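Local coordinates for protein FkbI (Streptomyces hygroscopicus, PDB 1R2J), which probably acts as an FAD-dependent acyl-ACP dehydrogenase in making the methoxymalonyl extender unit of the polyketide immunosuppressant FK520, at residues Ser112-Gly117 / His191-Leu196; Val153-Gln158 / Gly163-Val168; Met75-Met80 / Trp142-Ala147. All blocks are in the same frame, centred on the assembly; numbering follows the deposited sequence.

Contact 1. Residues Ser112-Gly117 / His191-Leu196; sequences SERQAG and HADLHL. With FAD (flavin-adenine dinucleotide), chain B.
R114 and D193 are brought together by two different turns of their side chains. The arginine chain bends at its second torsion (chi2 67°) and then runs extended to the guanidinium. In D193 the CB points toward the loop 112-117, and CG, kept beside the backbone N (chi1 -61°), places the carboxylate within range of the arginine. The two chains cross obliquely, and their flat groups stand almost perpendicular, at 86°. The resulting salt bridge is long, with 3.9 Å between R114 NH1 and D193 OD2. A water closes part of the gap: it donates to D193 OD1 at 2.9 Å and accepts a weak bond from R114 NH1 at the same length. OD1 has a stronger partner as well, the backbone N of W142, which ties the strand to the FAD pocket.

The loop that carries R114 is held by its own turn and by bonds to its surroundings. A116 N donates to E113 O at 3.0 Å, closing the type I turn from E113 to A116. Q115 NE2 reaches E113 OE2 at 2.8 Å, coming from above the carboxylate plane, while OE1 of the same glutamate pairs with K140. Both segments also touch FAD. S112 N donates to the flavin O2 at 2.8 Å, G117 lies where a CB would run into the cofactor's phosphate oxygen O1P, and H191 CE1 comes within 3.4 Å of the methyl C7M.

The example separates two roles. S112 N bonds the flavin and H191 packs on its methyl C7M, whereas the charged pair lies at the surface, where its length and its bridging water suggest a weak attraction. D193 is probably steadied more by its bond to W142 than by the arginine.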
loop_
_atom_site.group_PDB
_atom_site.type_symbol
_atom_site.label_atom_id
_atom_site.label_comp_id
_atom_site.label_asym_id
_atom_site.label_seq_id
_atom_site.Cartn_x
_atom_site.Cartn_y
_atom_site.Cartn_z
ATOM N N SER A 112 -6.217 -11.732 1.425
ATOM C CA SER A 112 -5.274 -12.803 1.687
ATOM C C SER A 112 -5.670 -13.693 2.871
ATOM O O SER A 112 -6.263 -13.229 3.841
ATOM C CB SER A 112 -3.891 -12.217 1.938
ATOM O OG SER A 112 -3.024 -13.253 2.356
ATOM N N GLU A 113 -5.340 -14.977 2.777
ATOM C CA GLU A 113 -5.638 -15.931 3.840
ATOM C C GLU A 113 -4.426 -16.826 4.084
ATOM O O GLU A 113 -3.501 -16.867 3.272
ATOM C CB GLU A 113 -6.859 -16.786 3.474
ATOM C CG GLU A 113 -8.126 -15.969 3.225
ATOM C CD GLU A 113 -9.377 -16.823 3.075
ATOM O OE1 GLU A 113 -10.408 -16.287 2.620
ATOM O OE2 GLU A 113 -9.333 -18.025 3.415
ATOM N N ARG A 114 -4.441 -17.542 5.203
ATOM C CA ARG A 114 -3.339 -18.424 5.570
ATOM C C ARG A 114 -2.919 -19.352 4.428
ATOM O O ARG A 114 -1.730 -19.549 4.183
ATOM C CB ARG A 114 -3.724 -19.256 6.800
ATOM C CG ARG A 114 -2.576 -19.507 7.766
ATOM C CD ARG A 114 -2.115 -18.210 8.425
ATOM N NE ARG A 114 -1.045 -18.428 9.398
ATOM C CZ ARG A 114 -0.615 -17.507 10.257
ATOM N NH1 ARG A 114 -1.167 -16.303 10.269
ATOM N NH2 ARG A 114 0.372 -17.787 11.099
ATOM N N GLN A 115 -3.897 -19.912 3.721
ATOM C CA GLN A 115 -3.605 -20.829 2.624
ATOM C C GLN A 115 -3.696 -20.190 1.236
ATOM O O GLN A 115 -3.451 -20.851 0.226
ATOM C CB GLN A 115 -4.556 -22.025 2.685
ATOM C CG GLN A 115 -5.969 -21.747 2.172
ATOM C CD GLN A 115 -6.737 -20.723 2.994
ATOM O OE1 GLN A 115 -6.477 -20.537 4.185
ATOM N NE2 GLN A 115 -7.707 -20.070 2.363
ATOM N N ALA A 116 -4.051 -18.910 1.189
ATOM C CA ALA A 116 -4.184 -18.206 -0.081
ATOM C C ALA A 116 -3.380 -16.910 -0.078
ATOM O O ALA A 116 -3.854 -15.878 0.402
ATOM C CB ALA A 116 -5.667 -17.910 -0.367
ATOM N N GLY A 117 -2.157 -16.978 -0.601
ATOM C CA GLY A 117 -1.299 -15.807 -0.663
ATOM C C GLY A 117 -1.175 -15.348 -2.099
ATOM O O GLY A 117 -1.928 -14.493 -2.556
ATOM N N HIS A 191 -0.791 -3.934 10.922
ATOM C CA HIS A 191 -1.165 -5.198 10.285
ATOM C C HIS A 191 -1.920 -6.044 11.300
ATOM O O HIS A 191 -1.594 -6.044 12.479
ATOM C CB HIS A 191 0.086 -5.971 9.855
ATOM C CG HIS A 191 1.088 -5.137 9.124
ATOM N ND1 HIS A 191 0.889 -4.694 7.835
ATOM C CD2 HIS A 191 2.275 -4.623 9.519
ATOM C CE1 HIS A 191 1.908 -3.939 7.468
ATOM N NE2 HIS A 191 2.763 -3.880 8.473
ATOM N N ALA A 192 -2.929 -6.773 10.845
ATOM C CA ALA A 192 -3.680 -7.619 11.757
ATOM C C ALA A 192 -4.479 -8.665 11.001
ATOM O O ALA A 192 -4.924 -8.423 9.881
ATOM C CB ALA A 192 -4.608 -6.760 12.605
ATOM N N ASP A 193 -4.636 -9.838 11.607
ATOM C CA ASP A 193 -5.414 -10.898 10.988
ATOM C C ASP A 193 -6.867 -10.613 11.344
ATOM O O ASP A 193 -7.150 -10.000 12.376
ATOM C CB ASP A 193 -5.017 -12.274 11.536
ATOM C CG ASP A 193 -3.555 -12.616 11.278
ATOM O OD1 ASP A 193 -2.987 -12.134 10.273
ATOM O OD2 ASP A 193 -2.978 -13.384 12.076
ATOM N N LEU A 194 -7.782 -11.059 10.494
ATOM C CA LEU A 194 -9.200 -10.845 10.732
ATOM C C LEU A 194 -9.914 -12.170 10.986
ATOM O O LEU A 194 -9.854 -13.090 10.170
ATOM C CB LEU A 194 -9.838 -10.151 9.524
ATOM C CG LEU A 194 -9.184 -8.862 9.028
ATOM C CD1 LEU A 194 -9.970 -8.309 7.844
ATOM C CD2 LEU A 194 -9.125 -7.848 10.162
ATOM N N HIS A 195 -10.582 -12.267 12.126
ATOM C CA HIS A 195 -11.330 -13.469 12.463
ATOM C C HIS A 195 -12.803 -13.124 12.302
ATOM O O HIS A 195 -13.343 -12.302 13.043
ATOM C CB HIS A 195 -11.027 -13.886 13.899
ATOM C CG HIS A 195 -9.567 -14.073 14.169
ATOM N ND1 HIS A 195 -8.846 -15.130 13.658
ATOM C CD2 HIS A 195 -8.689 -13.327 14.880
ATOM C CE1 HIS A 195 -7.587 -15.026 14.042
ATOM N NE2 HIS A 195 -7.464 -13.941 14.784
ATOM N N LEU A 196 -13.442 -13.735 11.312
ATOM C CA LEU A 196 -14.849 -13.479 11.042
ATOM C C LEU A 196 -15.715 -14.696 11.368
ATOM O O LEU A 196 -15.798 -15.641 10.581
ATOM C CB LEU A 196 -15.033 -13.094 9.572
ATOM C CG LEU A 196 -14.224 -11.894 9.069
ATOM C CD1 LEU A 196 -14.415 -11.757 7.568
ATOM C CD2 LEU A 196 -14.659 -10.626 9.786
HETATM P PA FAD B . 3.328 -17.661 -0.893
HETATM O O1A FAD B . 2.336 -16.846 -1.583
HETATM O O2A FAD B . 3.250 -18.657 0.234
HETATM O O5B FAD B . 4.769 -17.152 -0.886
HETATM C C5B FAD B . 5.353 -17.825 -1.929
HETATM C C4B FAD B . 6.776 -17.545 -2.271
HETATM O O4B FAD B . 6.695 -18.468 -3.413
HETATM C C3B FAD B . 6.852 -16.168 -2.851
HETATM O O3B FAD B . 8.184 -15.768 -2.867
HETATM C C2B FAD B . 6.296 -16.293 -4.189
HETATM O O2B FAD B . 6.658 -15.341 -5.222
HETATM C C1B FAD B . 6.648 -17.748 -4.619
HETATM N N9A FAD B . 5.632 -18.301 -5.453
HETATM C C8A FAD B . 4.297 -18.697 -5.173
HETATM N N7A FAD B . 3.631 -19.161 -6.189
HETATM C C5A FAD B . 4.524 -19.097 -7.241
HETATM C C6A FAD B . 4.436 -19.444 -8.592
HETATM N N6A FAD B . 3.326 -19.963 -9.137
HETATM N N1A FAD B . 5.546 -19.243 -9.389
HETATM C C2A FAD B . 6.685 -18.723 -8.874
HETATM N N3A FAD B . 6.874 -18.347 -7.540
HETATM C C4A FAD B . 5.676 -18.598 -6.815
HETATM N N1 FAD B . -2.725 -9.120 2.133
HETATM C C2 FAD B . -3.996 -8.548 2.036
HETATM O O2 FAD B . -4.973 -9.179 1.591
HETATM N N3 FAD B . -4.180 -7.237 2.453
HETATM C C4 FAD B . -3.167 -6.405 2.994
HETATM O O4 FAD B . -3.447 -5.220 3.348
HETATM C C4X FAD B . -1.929 -6.997 3.101
HETATM N N5 FAD B . -0.879 -6.164 3.681
HETATM C C5X FAD B . 0.401 -6.737 3.840
HETATM C C6 FAD B . 1.478 -6.011 4.416
HETATM C C7 FAD B . 2.780 -6.552 4.640
HETATM C C7M FAD B . 3.875 -5.696 5.272
HETATM C C8 FAD B . 3.008 -7.907 4.269
HETATM C C8M FAD B . 4.329 -8.625 4.476
HETATM C C9 FAD B . 2.008 -8.645 3.689
HETATM C C9A FAD B . 0.698 -8.093 3.435
HETATM N N10 FAD B . -0.423 -8.858 2.818
HETATM C C10 FAD B . -1.716 -8.344 2.667
HETATM C "C1'" FAD B . 0.079 -10.104 2.424
HETATM C "C2'" FAD B . 0.649 -10.069 0.894
HETATM O "O2'" FAD B . -0.605 -10.253 0.176
HETATM C "C3'" FAD B . 1.391 -11.280 0.776
HETATM O "O3'" FAD B . 2.798 -10.947 0.675
HETATM C "C4'" FAD B . 1.331 -12.422 -0.269
HETATM O "O4'" FAD B . 0.101 -12.968 -0.659
HETATM C "C5'" FAD B . 2.095 -13.345 0.556
HETATM O "O5'" FAD B . 1.698 -14.679 0.458
HETATM P P FAD B . 2.423 -15.685 1.506
HETATM O O1P FAD B . 1.141 -16.021 1.108
HETATM O O2P FAD B . 2.424 -17.083 2.181
HETATM O O3P FAD B . 2.952 -16.724 0.374
HETATM O O HOH W 1 -0.422 -13.545 10.224
#

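Contact 2. Residues Val153-Gln158 / Gly163-Val168; sequences VVFGLQ and GAVVVV
V165 sets its CG2 methyl over one face of the F155 ring, 3.8 Å from the ring centroid and displaced toward the rim near CE1, in a CH-pi contact. The valine's other methyl, CG1, lies anti to its backbone N (chi1 -172°) and meets V153 CG1 at 3.6 Å, so its two branches serve two neighbours on the facing strand. Cutting V165 back to an alanine is likely to strip the methyl from over the F155 ring and open a gap beside V153.

Behind these side chains lies an antiparallel beta hairpin. F155 and V165 are a non-hydrogen-bonded pair; the ladder runs through the pairs next to them. V154 N donates to V166 O at 2.8 Å, nearly straight at 170°, and V166 N returns a bond to V154 O at 2.7 Å. Nearer the turn, A164 N meets G156 O at 2.7 Å, while the opposing bond from G156 N to A164 O is longer, at 3.0 Å, and more bent, at 140°. V165 CA also comes 3.2 Å from V154 O, a CA-H...O contact.

Further out, strand 107-110 lies alongside 151-156 in parallel and completes a three-stranded sheet. V153 and V165 meet helix 69-88 at A81 and L88, and the side chain of F155 lies about 7 Å from the bound FAD. V166 packs on V127 and V201, and V168 on V199 and V201, all of the other sheet.

The chemistry is that of a beta core: backbone polar groups pair in the ladder, and apolar side chains, mostly valines, make a wall beside the FAD-binding residues V109 and F111.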
loop_
_atom_site.group_PDB
_atom_site.type_symbol
_atom_site.label_atom_id
_atom_site.label_comp_id
_atom_site.label_asym_id
_atom_site.label_seq_id
_atom_site.Cartn_x
_atom_site.Cartn_y
_atom_site.Cartn_z
ATOM N N VAL A 153 -12.943 -3.997 4.271
ATOM C CA VAL A 153 -13.389 -4.398 2.944
ATOM C C VAL A 153 -12.905 -5.825 2.743
ATOM O O VAL A 153 -11.727 -6.066 2.463
ATOM C CB VAL A 153 -12.800 -3.473 1.874
ATOM C CG1 VAL A 153 -13.362 -3.825 0.504
ATOM C CG2 VAL A 153 -13.124 -2.034 2.225
ATOM N N VAL A 154 -13.831 -6.767 2.891
ATOM C CA VAL A 154 -13.521 -8.189 2.800
ATOM C C VAL A 154 -13.935 -8.903 1.517
ATOM O O VAL A 154 -15.069 -8.769 1.049
ATOM C CB VAL A 154 -14.151 -8.934 4.005
ATOM C CG1 VAL A 154 -13.820 -10.415 3.963
ATOM C CG2 VAL A 154 -13.652 -8.320 5.288
ATOM N N PHE A 155 -12.998 -9.673 0.969
ATOM C CA PHE A 155 -13.220 -10.456 -0.242
ATOM C C PHE A 155 -13.569 -11.878 0.182
ATOM O O PHE A 155 -13.092 -12.359 1.214
ATOM C CB PHE A 155 -11.952 -10.485 -1.105
ATOM C CG PHE A 155 -11.801 -9.294 -2.013
ATOM C CD1 PHE A 155 -12.206 -9.362 -3.338
ATOM C CD2 PHE A 155 -11.249 -8.112 -1.546
ATOM C CE1 PHE A 155 -12.062 -8.270 -4.184
ATOM C CE2 PHE A 155 -11.101 -7.014 -2.386
ATOM C CZ PHE A 155 -11.507 -7.095 -3.707
ATOM N N GLY A 156 -14.393 -12.548 -0.619
ATOM C CA GLY A 156 -14.792 -13.908 -0.304
ATOM C C GLY A 156 -15.564 -14.572 -1.429
ATOM O O GLY A 156 -15.767 -13.971 -2.487
ATOM N N LEU A 157 -15.991 -15.814 -1.205
ATOM C CA LEU A 157 -16.745 -16.556 -2.207
ATOM C C LEU A 157 -18.220 -16.590 -1.839
ATOM O O LEU A 157 -18.584 -16.862 -0.694
ATOM C CB LEU A 157 -16.224 -17.988 -2.325
ATOM C CG LEU A 157 -14.725 -18.182 -2.566
ATOM C CD1 LEU A 157 -14.405 -19.672 -2.612
ATOM C CD2 LEU A 157 -14.321 -17.510 -3.861
ATOM N N GLN A 158 -19.071 -16.312 -2.817
ATOM C CA GLN A 158 -20.501 -16.316 -2.570
ATOM C C GLN A 158 -20.946 -17.776 -2.464
ATOM O O GLN A 158 -20.541 -18.481 -1.539
ATOM C CB GLN A 158 -21.221 -15.594 -3.709
ATOM C CG GLN A 158 -22.497 -14.890 -3.288
ATOM C CD GLN A 158 -22.696 -13.585 -4.028
ATOM O OE1 GLN A 158 -22.330 -13.461 -5.198
ATOM N NE2 GLN A 158 -23.288 -12.607 -3.355
ATOM N N GLY A 163 -17.212 -15.282 -5.452
ATOM C CA GLY A 163 -16.553 -13.988 -5.460
ATOM C C GLY A 163 -17.462 -12.818 -5.142
ATOM O O GLY A 163 -18.342 -12.466 -5.922
ATOM N N ALA A 164 -17.241 -12.211 -3.982
ATOM C CA ALA A 164 -18.032 -11.071 -3.543
ATOM C C ALA A 164 -17.176 -10.222 -2.609
ATOM O O ALA A 164 -16.188 -10.699 -2.055
ATOM C CB ALA A 164 -19.287 -11.543 -2.812
ATOM N N VAL A 165 -17.550 -8.956 -2.449
ATOM C CA VAL A 165 -16.812 -8.046 -1.580
ATOM C C VAL A 165 -17.775 -7.389 -0.601
ATOM O O VAL A 165 -18.783 -6.818 -1.013
ATOM C CB VAL A 165 -16.106 -6.951 -2.400
ATOM C CG1 VAL A 165 -15.191 -6.144 -1.501
ATOM C CG2 VAL A 165 -15.325 -7.580 -3.544
ATOM N N VAL A 166 -17.459 -7.467 0.690
ATOM C CA VAL A 166 -18.316 -6.895 1.726
ATOM C C VAL A 166 -17.606 -5.894 2.636
ATOM O O VAL A 166 -16.501 -6.149 3.121
ATOM C CB VAL A 166 -18.919 -8.006 2.622
ATOM C CG1 VAL A 166 -19.989 -7.424 3.546
ATOM C CG2 VAL A 166 -19.508 -9.099 1.756
ATOM N N VAL A 167 -18.247 -4.749 2.861
ATOM C CA VAL A 167 -17.696 -3.721 3.741
ATOM C C VAL A 167 -18.261 -4.022 5.125
ATOM O O VAL A 167 -19.452 -3.827 5.375
ATOM C CB VAL A 167 -18.132 -2.305 3.301
ATOM C CG1 VAL A 167 -17.570 -1.265 4.258
ATOM C CG2 VAL A 167 -17.655 -2.034 1.877
ATOM N N VAL A 168 -17.399 -4.510 6.012
ATOM C CA VAL A 168 -17.792 -4.882 7.365
ATOM C C VAL A 168 -17.306 -3.920 8.447
ATOM O O VAL A 168 -16.117 -3.607 8.521
ATOM C CB VAL A 168 -17.253 -6.289 7.718
ATOM C CG1 VAL A 168 -17.841 -6.760 9.034
ATOM C CG2 VAL A 168 -17.565 -7.268 6.596
#

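Contact 3. Residues Met75-Met80 / Trp142-Ala147; sequences MTSQGM and WTTAAA. With FAD (flavin-adenine dinucleotide), chain B.
S77 and T144 meet through van der Waals contact: the hydroxyl OG of the helix serine comes to 3.1 Å from the methyl CG2 of T144. The threonine's first torsion explains this pairing, since CG2 is anti to the backbone N (chi1 -63° for OG1) and faces the helix, leaving OG1 on the other branch for the flavin. A looser apolar touch follows, with S77 CB 4.2 Å from A145 CB.

The hydrogen bonds to FAD are made by T144, while S77 reaches the cofactor through a water. T144 N donates to the flavin O4 at 2.9 Å with an N-H...O angle of 162°, and T144 OG1 gives its proton to N5 at 2.6 Å. One threonine therefore grips two neighbouring polar atoms of the isoalloxazine ring. The water lies 2.9 Å from S77 OG and also near T144 O and the flavin O4. S77 OG has another partner one turn back in the helix, the carbonyl of S73.

Ring contact is made by W142. The methyl C8M of FAD lies over one face of the indole, and CE3 comes 3.6 Å from C8 of the flavin. From T143 to A146 the chain makes a type II turn, with A145 in the positive-phi position, which places T144 N and OG1 at the flavin and T144 CG2 and A145 CB against the helix.

Helix 69-88 of the N-terminal helical domain thus approaches a loop of the middle beta domain where both adjoin the flavin. A tryptophan against the ring system and a threonine bonded to N5 and O4 are features of the flavin site of the acyl-CoA dehydrogenase family, whose fold places such a beta domain between helical ones.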
loop_
_atom_site.group_PDB
_atom_site.type_symbol
_atom_site.label_atom_id
_atom_site.label_comp_id
_atom_site.label_asym_id
_atom_site.label_seq_id
_atom_site.Cartn_x
_atom_site.Cartn_y
_atom_site.Cartn_z
ATOM N N MET A 75 -2.114 4.834 3.483
ATOM C CA MET A 75 -2.646 5.558 2.331
ATOM C C MET A 75 -3.008 4.564 1.238
ATOM O O MET A 75 -4.012 4.729 0.543
ATOM C CB MET A 75 -1.608 6.527 1.758
ATOM C CG MET A 75 -1.183 7.638 2.685
ATOM S SD MET A 75 0.067 8.708 1.917
ATOM C CE MET A 75 -0.797 9.217 0.399
ATOM N N THR A 76 -2.172 3.543 1.066
ATOM C CA THR A 76 -2.439 2.545 0.037
ATOM C C THR A 76 -3.697 1.744 0.385
ATOM O O THR A 76 -4.521 1.480 -0.484
ATOM C CB THR A 76 -1.211 1.579 -0.186
ATOM O OG1 THR A 76 -1.081 0.677 0.915
ATOM C CG2 THR A 76 0.079 2.374 -0.298
ATOM N N SER A 77 -3.850 1.374 1.655
ATOM C CA SER A 77 -5.021 0.615 2.086
ATOM C C SER A 77 -6.275 1.477 1.937
ATOM O O SER A 77 -7.299 1.021 1.427
ATOM C CB SER A 77 -4.863 0.175 3.539
ATOM O OG SER A 77 -3.786 -0.735 3.675
ATOM N N GLN A 78 -6.181 2.723 2.394
ATOM C CA GLN A 78 -7.279 3.673 2.293
ATOM C C GLN A 78 -7.677 3.825 0.834
ATOM O O GLN A 78 -8.844 3.661 0.471
ATOM C CB GLN A 78 -6.854 5.046 2.811
ATOM C CG GLN A 78 -7.205 5.341 4.259
ATOM C CD GLN A 78 -8.698 5.293 4.523
ATOM O OE1 GLN A 78 -9.258 4.226 4.737
ATOM N NE2 GLN A 78 -9.351 6.451 4.497
ATOM N N GLY A 79 -6.686 4.151 0.009
ATOM C CA GLY A 79 -6.917 4.358 -1.407
ATOM C C GLY A 79 -7.453 3.146 -2.130
ATOM O O GLY A 79 -8.291 3.269 -3.031
ATOM N N MET A 80 -6.966 1.972 -1.742
ATOM C CA MET A 80 -7.397 0.732 -2.364
ATOM C C MET A 80 -8.848 0.441 -2.002
ATOM O O MET A 80 -9.622 0.000 -2.842
ATOM C CB MET A 80 -6.500 -0.429 -1.923
ATOM C CG MET A 80 -6.823 -1.752 -2.622
ATOM S SD MET A 80 -5.426 -2.911 -2.713
ATOM C CE MET A 80 -5.373 -3.514 -1.053
ATOM N N TRP A 142 -2.558 -10.755 7.748
ATOM C CA TRP A 142 -1.747 -9.585 7.428
ATOM C C TRP A 142 -2.449 -8.364 6.856
ATOM O O TRP A 142 -1.835 -7.604 6.113
ATOM C CB TRP A 142 -0.643 -9.987 6.454
ATOM C CG TRP A 142 0.525 -10.582 7.114
ATOM C CD1 TRP A 142 0.739 -11.902 7.382
ATOM C CD2 TRP A 142 1.659 -9.877 7.615
ATOM N NE1 TRP A 142 1.945 -12.063 8.019
ATOM C CE2 TRP A 142 2.531 -10.834 8.174
ATOM C CE3 TRP A 142 2.025 -8.526 7.647
ATOM C CZ2 TRP A 142 3.753 -10.484 8.759
ATOM C CZ3 TRP A 142 3.238 -8.177 8.227
ATOM C CH2 TRP A 142 4.088 -9.156 8.775
ATOM N N THR A 143 -3.712 -8.153 7.198
ATOM C CA THR A 143 -4.444 -7.006 6.672
ATOM C C THR A 143 -3.847 -5.680 7.135
ATOM O O THR A 143 -3.864 -5.362 8.324
ATOM C CB THR A 143 -5.918 -7.061 7.093
ATOM O OG1 THR A 143 -6.419 -8.382 6.859
ATOM C CG2 THR A 143 -6.741 -6.075 6.280
ATOM N N THR A 144 -3.323 -4.903 6.190
ATOM C CA THR A 144 -2.719 -3.611 6.507
ATOM C C THR A 144 -3.713 -2.585 7.043
ATOM O O THR A 144 -4.823 -2.457 6.525
ATOM C CB THR A 144 -2.036 -2.997 5.270
ATOM O OG1 THR A 144 -0.968 -3.849 4.840
ATOM C CG2 THR A 144 -1.479 -1.615 5.606
ATOM N N ALA A 145 -3.291 -1.854 8.076
ATOM C CA ALA A 145 -4.099 -0.813 8.709
ATOM C C ALA A 145 -5.363 -1.328 9.404
ATOM O O ALA A 145 -6.149 -0.539 9.936
ATOM C CB ALA A 145 -4.473 0.247 7.676
ATOM N N ALA A 146 -5.563 -2.642 9.406
ATOM C CA ALA A 146 -6.753 -3.216 10.033
ATOM C C ALA A 146 -6.900 -2.829 11.507
ATOM O O ALA A 146 -8.013 -2.707 12.015
ATOM C CB ALA A 146 -6.739 -4.739 9.891
ATOM N N ALA A 147 -5.780 -2.634 12.194
ATOM C CA ALA A 147 -5.814 -2.270 13.609
ATOM C C ALA A 147 -6.359 -0.860 13.829
ATOM O O ALA A 147 -6.659 -0.480 14.959
ATOM C CB ALA A 147 -4.414 -2.387 14.211
HETATM P PA FAD B . 3.328 -17.661 -0.893
HETATM O O1A FAD B . 2.336 -16.846 -1.583
HETATM O O2A FAD B . 3.250 -18.657 0.234
HETATM O O5B FAD B . 4.769 -17.152 -0.886
HETATM C C5B FAD B . 5.353 -17.825 -1.929
HETATM C C4B FAD B . 6.776 -17.545 -2.271
HETATM O O4B FAD B . 6.695 -18.468 -3.413
HETATM C C3B FAD B . 6.852 -16.168 -2.851
HETATM O O3B FAD B . 8.184 -15.768 -2.867
HETATM C C2B FAD B . 6.296 -16.293 -4.189
HETATM O O2B FAD B . 6.658 -15.341 -5.222
HETATM C C1B FAD B . 6.648 -17.748 -4.619
HETATM N N9A FAD B . 5.632 -18.301 -5.453
HETATM C C8A FAD B . 4.297 -18.697 -5.173
HETATM N N7A FAD B . 3.631 -19.161 -6.189
HETATM C C5A FAD B . 4.524 -19.097 -7.241
HETATM C C6A FAD B . 4.436 -19.444 -8.592
HETATM N N6A FAD B . 3.326 -19.963 -9.137
HETATM N N1A FAD B . 5.546 -19.243 -9.389
HETATM C C2A FAD B . 6.685 -18.723 -8.874
HETATM N N3A FAD B . 6.874 -18.347 -7.540
HETATM C C4A FAD B . 5.676 -18.598 -6.815
HETATM N N1 FAD B . -2.725 -9.120 2.133
HETATM C C2 FAD B . -3.996 -8.548 2.036
HETATM O O2 FAD B . -4.973 -9.179 1.591
HETATM N N3 FAD B . -4.180 -7.237 2.453
HETATM C C4 FAD B . -3.167 -6.405 2.994
HETATM O O4 FAD B . -3.447 -5.220 3.348
HETATM C C4X FAD B . -1.929 -6.997 3.101
HETATM N N5 FAD B . -0.879 -6.164 3.681
HETATM C C5X FAD B . 0.401 -6.737 3.840
HETATM C C6 FAD B . 1.478 -6.011 4.416
HETATM C C7 FAD B . 2.780 -6.552 4.640
HETATM C C7M FAD B . 3.875 -5.696 5.272
HETATM C C8 FAD B . 3.008 -7.907 4.269
HETATM C C8M FAD B . 4.329 -8.625 4.476
HETATM C C9 FAD B . 2.008 -8.645 3.689
HETATM C C9A FAD B . 0.698 -8.093 3.435
HETATM N N10 FAD B . -0.423 -8.858 2.818
HETATM C C10 FAD B . -1.716 -8.344 2.667
HETATM C "C1'" FAD B . 0.079 -10.104 2.424
HETATM C "C2'" FAD B . 0.649 -10.069 0.894
HETATM O "O2'" FAD B . -0.605 -10.253 0.176
HETATM C "C3'" FAD B . 1.391 -11.280 0.776
HETATM O "O3'" FAD B . 2.798 -10.947 0.675
HETATM C "C4'" FAD B . 1.331 -12.422 -0.269
HETATM O "O4'" FAD B . 0.101 -12.968 -0.659
HETATM C "C5'" FAD B . 2.095 -13.345 0.556
HETATM O "O5'" FAD B . 1.698 -14.679 0.458
HETATM P P FAD B . 2.423 -15.685 1.506
HETATM O O1P FAD B . 1.141 -16.021 1.108
HETATM O O2P FAD B . 2.424 -17.083 2.181
HETATM O O3P FAD B . 2.952 -16.724 0.374
HETATM O O HOH W 2 -5.516 -3.020 3.787
#

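Contact 2 is a buried hairpin within the middle beta domain, held by a regular backbone ladder and apolar side chains. Contact 1, by contrast, lies at the surface and joins a loop to strand 192-196 through charge and water. Contact 3 is buried too, but small, and spans two domains at the cofactor. Contacts 1 and 3 share FAD and neighbouring strands of one sheet, where A192 N and T143 O, 3.0 Å apart, probably form a hydrogen bond. Contact 2 reaches contact 1 through L196 against V154, where the two beta sheets pack, yet it does not touch contact 3. Side-chain and water-mediated polar contacts therefore gather toward the flavin and the surface, whereas the polar bonds of contact 2 belong to its backbone.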